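Local coordinates for protein ubiquitin conjugating enzyme (Agrocybe aegerita, PDB 3WE5) that probably takes part in ubiquitin transfer as an E2 conjugating enzyme, carrying ubiquitin as a thioester, at residues A100-I112 with C141-V154. Residues are numbered along the deposited sequence; the frame is centred on the assembly and turned at random.
Sequences APVHPHVYSNGHI and CKKKERPADNDRYV
The H103-V106 turn, whose H103-P104-H105 stands at the place of the E2 HPN motif, and the Y107-G110 turn pack against P147 and the start of helix 150-156. The Y107 ring lies between two partners. Y153 stacks on one face, centroids 4.2 Å apart and planes at 29°. On the opposite face P147 CG makes a CH-pi contact, 4.0 Å from the ring centroid. Y107 OH donates to the syn lone pair of D149 OD1 at 2.6 Å; R152 of the second subunit also bonds this hydroxyl and pairs with D149 OD2. A leucine at Y107 would probably lose the stack on Y153 and leave D149 without its hydroxyl donor. N150 grips S108 twice. OD1 accepts from S108 N at 2.8 Å, in the carbonyl plane, and ND2 reaches S108 OG at 3.1 Å. With chi1 at -174° the N150 side chain extends away from its backbone N, toward S108. Y153 OH and H111 ND1 share a nearly straight hydrogen bond of 2.6 Å at the imidazole edge. V102 CG2 lies over one face of the R146 guanidinium. This packing joins the segment leading to C113, probably the active-site cysteine, to the C-terminal part of the UBC fold.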
loop_
_atom_site.group_PDB
_atom_site.type_symbol
_atom_site.label_atom_id
_atom_site.label_comp_id
_atom_site.label_asym_id
_atom_site.label_seq_id
_atom_site.Cartn_x
_atom_site.Cartn_y
_atom_site.Cartn_z
ATOM N N ALA A 100 6.409 -13.742 -5.066
ATOM C CA ALA A 100 5.025 -13.268 -4.961
ATOM C C ALA A 100 4.756 -12.305 -6.093
ATOM O O ALA A 100 5.682 -11.643 -6.589
ATOM C CB ALA A 100 4.786 -12.580 -3.613
ATOM N N PRO A 101 3.495 -12.208 -6.520
ATOM C CA PRO A 101 3.220 -11.162 -7.511
ATOM C C PRO A 101 3.529 -9.793 -6.900
ATOM O O PRO A 101 3.280 -9.590 -5.703
ATOM C CB PRO A 101 1.716 -11.304 -7.764
ATOM C CG PRO A 101 1.185 -12.079 -6.571
ATOM C CD PRO A 101 2.288 -12.966 -6.139
ATOM N N VAL A 102 4.079 -8.879 -7.698
ATOM C CA VAL A 102 4.292 -7.515 -7.223
ATOM C C VAL A 102 2.984 -6.752 -7.369
ATOM O O VAL A 102 2.522 -6.474 -8.485
ATOM C CB VAL A 102 5.421 -6.812 -7.987
ATOM C CG1 VAL A 102 5.638 -5.411 -7.429
ATOM C CG2 VAL A 102 6.692 -7.622 -7.874
ATOM N N HIS A 103 2.370 -6.439 -6.231
ATOM C CA HIS A 103 1.021 -5.903 -6.182
ATOM C C HIS A 103 0.871 -5.139 -4.874
ATOM O O HIS A 103 1.463 -5.530 -3.866
ATOM C CB HIS A 103 0.007 -7.066 -6.227
ATOM C CG HIS A 103 -1.415 -6.623 -6.278
ATOM N ND1 HIS A 103 -2.138 -6.310 -5.146
ATOM C CD2 HIS A 103 -2.256 -6.432 -7.320
ATOM C CE1 HIS A 103 -3.351 -5.933 -5.490
ATOM N NE2 HIS A 103 -3.455 -6.013 -6.805
ATOM N N PRO A 104 0.097 -4.038 -4.879
ATOM C CA PRO A 104 -0.018 -3.189 -3.679
ATOM C C PRO A 104 -0.670 -3.843 -2.464
ATOM O O PRO A 104 -0.583 -3.292 -1.366
ATOM C CB PRO A 104 -0.907 -2.027 -4.154
ATOM C CG PRO A 104 -0.766 -2.005 -5.626
ATOM C CD PRO A 104 -0.597 -3.438 -6.036
ATOM N N HIS A 105 -1.327 -4.986 -2.651
ATOM C CA HIS A 105 -1.915 -5.702 -1.532
ATOM C C HIS A 105 -1.195 -7.018 -1.222
ATOM O O HIS A 105 -1.660 -7.795 -0.378
ATOM C CB HIS A 105 -3.402 -5.940 -1.785
ATOM C CG HIS A 105 -4.225 -4.695 -1.682
ATOM N ND1 HIS A 105 -4.910 -4.348 -0.537
ATOM C CD2 HIS A 105 -4.434 -3.688 -2.565
ATOM C CE1 HIS A 105 -5.527 -3.196 -0.727
ATOM N NE2 HIS A 105 -5.262 -2.780 -1.953
ATOM N N VAL A 106 -0.054 -7.246 -1.872
ATOM C CA VAL A 106 0.733 -8.465 -1.651
ATOM C C VAL A 106 2.139 -8.156 -1.175
ATOM O O VAL A 106 2.902 -7.503 -1.871
ATOM C CB VAL A 106 0.797 -9.345 -2.919
ATOM C CG1 VAL A 106 1.565 -10.656 -2.613
ATOM C CG2 VAL A 106 -0.615 -9.683 -3.382
ATOM N N TYR A 107 2.479 -8.632 0.019
ATOM C CA TYR A 107 3.803 -8.402 0.582
ATOM C C TYR A 107 4.846 -9.295 -0.088
ATOM O O TYR A 107 4.507 -10.316 -0.678
ATOM C CB TYR A 107 3.762 -8.603 2.100
ATOM C CG TYR A 107 3.000 -7.492 2.780
ATOM C CD1 TYR A 107 3.596 -6.249 2.972
ATOM C CD2 TYR A 107 1.680 -7.658 3.183
ATOM C CE1 TYR A 107 2.919 -5.211 3.567
ATOM C CE2 TYR A 107 0.987 -6.619 3.783
ATOM C CZ TYR A 107 1.617 -5.399 3.966
ATOM O OH TYR A 107 0.946 -4.355 4.556
ATOM N N SER A 108 6.114 -8.907 -0.018
ATOM C CA SER A 108 7.178 -9.656 -0.690
ATOM C C SER A 108 7.387 -11.043 -0.073
ATOM O O SER A 108 8.003 -11.919 -0.687
ATOM C CB SER A 108 8.488 -8.849 -0.675
ATOM O OG SER A 108 8.909 -8.618 0.660
ATOM N N ASN A 109 6.892 -11.237 1.147
ATOM C CA ASN A 109 6.936 -12.533 1.789
ATOM C C ASN A 109 5.719 -13.378 1.428
ATOM O O ASN A 109 5.544 -14.469 1.956
ATOM C CB ASN A 109 7.059 -12.395 3.310
ATOM C CG ASN A 109 5.795 -11.860 3.961
ATOM O OD1 ASN A 109 4.898 -11.339 3.292
ATOM N ND2 ASN A 109 5.732 -11.963 5.284
ATOM N N GLY A 110 4.863 -12.859 0.551
ATOM C CA GLY A 110 3.715 -13.630 0.079
ATOM C C GLY A 110 2.420 -13.400 0.833
ATOM O O GLY A 110 1.347 -13.827 0.373
ATOM N N HIS A 111 2.500 -12.742 1.988
ATOM C CA HIS A 111 1.299 -12.460 2.770
ATOM C C HIS A 111 0.404 -11.503 2.000
ATOM O O HIS A 111 0.885 -10.657 1.241
ATOM C CB HIS A 111 1.672 -11.850 4.116
ATOM C CG HIS A 111 2.341 -12.816 5.040
ATOM N ND1 HIS A 111 2.521 -12.553 6.380
ATOM C CD2 HIS A 111 2.855 -14.049 4.822
ATOM C CE1 HIS A 111 3.123 -13.585 6.948
ATOM N NE2 HIS A 111 3.337 -14.506 6.026
ATOM N N ILE A 112 -0.898 -11.630 2.205
ATOM C CA ILE A 112 -1.864 -10.886 1.397
ATOM C C ILE A 112 -2.754 -10.015 2.269
ATOM O O ILE A 112 -3.297 -10.487 3.264
ATOM C CB ILE A 112 -2.769 -11.857 0.615
ATOM C CG1 ILE A 112 -1.940 -12.754 -0.318
ATOM C CG2 ILE A 112 -3.865 -11.091 -0.142
ATOM C CD1 ILE A 112 -2.682 -14.004 -0.796
ATOM N N CYS A 141 -5.133 -4.499 -10.972
ATOM C CA CYS A 141 -3.941 -3.661 -10.839
ATOM C C CYS A 141 -3.535 -3.027 -12.171
ATOM O O CYS A 141 -3.377 -3.710 -13.178
ATOM C CB CYS A 141 -2.784 -4.481 -10.276
ATOM S SG CYS A 141 -1.288 -3.553 -9.865
ATOM N N LYS A 142 -3.363 -1.710 -12.173
ATOM C CA LYS A 142 -2.936 -1.034 -13.390
ATOM C C LYS A 142 -1.440 -0.749 -13.370
ATOM O O LYS A 142 -0.853 -0.414 -14.399
ATOM C CB LYS A 142 -3.736 0.250 -13.610
ATOM C CG LYS A 142 -5.223 0.030 -13.914
ATOM C CD LYS A 142 -5.448 -0.572 -15.301
ATOM C CE LYS A 142 -6.937 -0.765 -15.610
ATOM N NZ LYS A 142 -7.529 -1.924 -14.873
ATOM N N LYS A 143 -0.819 -0.910 -12.204
ATOM C CA LYS A 143 0.609 -0.657 -12.052
ATOM C C LYS A 143 1.225 -1.487 -10.930
ATOM O O LYS A 143 0.841 -1.363 -9.768
ATOM C CB LYS A 143 0.860 0.827 -11.780
ATOM C CG LYS A 143 2.263 1.137 -11.276
ATOM C CD LYS A 143 2.309 2.528 -10.660
ATOM C CE LYS A 143 1.637 3.537 -11.578
ATOM N NZ LYS A 143 1.606 4.911 -11.014
ATOM N N LYS A 144 2.190 -2.323 -11.289
ATOM C CA LYS A 144 2.851 -3.206 -10.337
ATOM C C LYS A 144 3.745 -2.456 -9.365
ATOM O O LYS A 144 4.765 -1.890 -9.760
ATOM C CB LYS A 144 3.703 -4.223 -11.088
ATOM C CG LYS A 144 2.931 -5.131 -12.023
ATOM C CD LYS A 144 3.874 -6.111 -12.702
ATOM C CE LYS A 144 4.704 -6.837 -11.666
ATOM N NZ LYS A 144 5.824 -7.625 -12.261
ATOM N N GLU A 145 3.371 -2.460 -8.090
ATOM C CA GLU A 145 4.232 -1.915 -7.046
ATOM C C GLU A 145 3.915 -2.649 -5.752
ATOM O O GLU A 145 2.810 -3.150 -5.588
ATOM C CB GLU A 145 4.017 -0.403 -6.885
ATOM C CG GLU A 145 2.650 0.002 -6.370
ATOM C CD GLU A 145 2.514 1.506 -6.250
ATOM O OE1 GLU A 145 3.417 2.225 -6.735
ATOM O OE2 GLU A 145 1.507 1.963 -5.667
ATOM N N ARG A 146 4.886 -2.731 -4.853
ATOM C CA ARG A 146 4.693 -3.400 -3.573
ATOM C C ARG A 146 3.893 -2.498 -2.641
ATOM O O ARG A 146 3.752 -1.299 -2.926
ATOM C CB ARG A 146 6.059 -3.762 -2.973
ATOM C CG ARG A 146 6.752 -4.898 -3.736
ATOM C CD ARG A 146 8.204 -5.091 -3.329
ATOM N NE ARG A 146 8.797 -6.267 -3.966
ATOM C CZ ARG A 146 9.407 -6.263 -5.153
ATOM N NH1 ARG A 146 9.519 -5.142 -5.860
ATOM N NH2 ARG A 146 9.907 -7.393 -5.637
ATOM N N PRO A 147 3.345 -3.065 -1.544
ATOM C CA PRO A 147 2.677 -2.261 -0.511
ATOM C C PRO A 147 3.620 -1.207 0.062
ATOM O O PRO A 147 4.831 -1.423 0.085
ATOM C CB PRO A 147 2.381 -3.277 0.585
ATOM C CG PRO A 147 2.227 -4.577 -0.147
ATOM C CD PRO A 147 3.212 -4.515 -1.278
ATOM N N ALA A 148 3.061 -0.098 0.532
ATOM C CA ALA A 148 3.851 0.991 1.103
ATOM C C ALA A 148 4.689 0.532 2.294
ATOM O O ALA A 148 5.852 0.906 2.425
ATOM C CB ALA A 148 2.931 2.144 1.517
ATOM N N ASP A 149 4.096 -0.269 3.173
ATOM C CA ASP A 149 4.802 -0.673 4.382
ATOM C C ASP A 149 5.540 -1.992 4.212
ATOM O O ASP A 149 5.806 -2.679 5.206
ATOM C CB ASP A 149 3.838 -0.769 5.579
ATOM C CG ASP A 149 2.852 -1.937 5.463
ATOM O OD1 ASP A 149 2.375 -2.220 4.343
ATOM O OD2 ASP A 149 2.541 -2.563 6.505
ATOM N N ASN A 150 5.874 -2.344 2.968
ATOM C CA ASN A 150 6.375 -3.694 2.671
ATOM C C ASN A 150 7.551 -4.108 3.542
ATOM O O ASN A 150 7.493 -5.131 4.209
ATOM C CB ASN A 150 6.727 -3.869 1.191
ATOM C CG ASN A 150 7.108 -5.306 0.847
ATOM O OD1 ASN A 150 6.241 -6.157 0.656
ATOM N ND2 ASN A 150 8.403 -5.583 0.777
ATOM N N ASP A 151 8.613 -3.303 3.557
ATOM C CA ASP A 151 9.800 -3.691 4.316
ATOM C C ASP A 151 9.546 -3.730 5.830
ATOM O O ASP A 151 9.999 -4.652 6.517
ATOM C CB ASP A 151 10.991 -2.796 3.957
ATOM C CG ASP A 151 11.351 -2.882 2.489
ATOM O OD1 ASP A 151 11.128 -3.957 1.887
ATOM O OD2 ASP A 151 11.840 -1.873 1.931
ATOM N N ARG A 152 8.808 -2.741 6.331
ATOM C CA ARG A 152 8.426 -2.684 7.741
ATOM C C ARG A 152 7.684 -3.949 8.147
ATOM O O ARG A 152 8.045 -4.614 9.124
ATOM C CB ARG A 152 7.553 -1.450 8.000
ATOM C CG ARG A 152 7.183 -1.232 9.462
ATOM C CD ARG A 152 6.868 0.240 9.760
ATOM N NE ARG A 152 5.522 0.633 9.341
ATOM C CZ ARG A 152 5.260 1.373 8.267
ATOM N NH1 ARG A 152 6.252 1.805 7.500
ATOM N NH2 ARG A 152 4.008 1.685 7.956
ATOM N N TYR A 153 6.653 -4.289 7.377
ATOM C CA TYR A 153 5.861 -5.480 7.653
ATOM C C TYR A 153 6.690 -6.763 7.633
ATOM O O TYR A 153 6.590 -7.588 8.542
ATOM C CB TYR A 153 4.696 -5.609 6.662
ATOM C CG TYR A 153 3.895 -6.867 6.887
ATOM C CD1 TYR A 153 2.987 -6.953 7.932
ATOM C CD2 TYR A 153 4.059 -7.977 6.067
ATOM C CE1 TYR A 153 2.259 -8.098 8.148
ATOM C CE2 TYR A 153 3.343 -9.130 6.278
ATOM C CZ TYR A 153 2.446 -9.187 7.323
ATOM O OH TYR A 153 1.723 -10.338 7.542
ATOM N N VAL A 154 7.495 -6.938 6.589
ATOM C CA VAL A 154 8.125 -8.236 6.347
ATOM C C VAL A 154 9.196 -8.580 7.400
ATOM O O VAL A 154 9.402 -9.749 7.736
ATOM C CB VAL A 154 8.648 -8.333 4.898
ATOM C CG1 VAL A 154 9.569 -9.522 4.724
ATOM C CG2 VAL A 154 7.467 -8.428 3.916
HETATM O O HOH W 1 4.979 -9.789 -10.317
HETATM O O HOH W 2 8.569 -12.756 6.730
#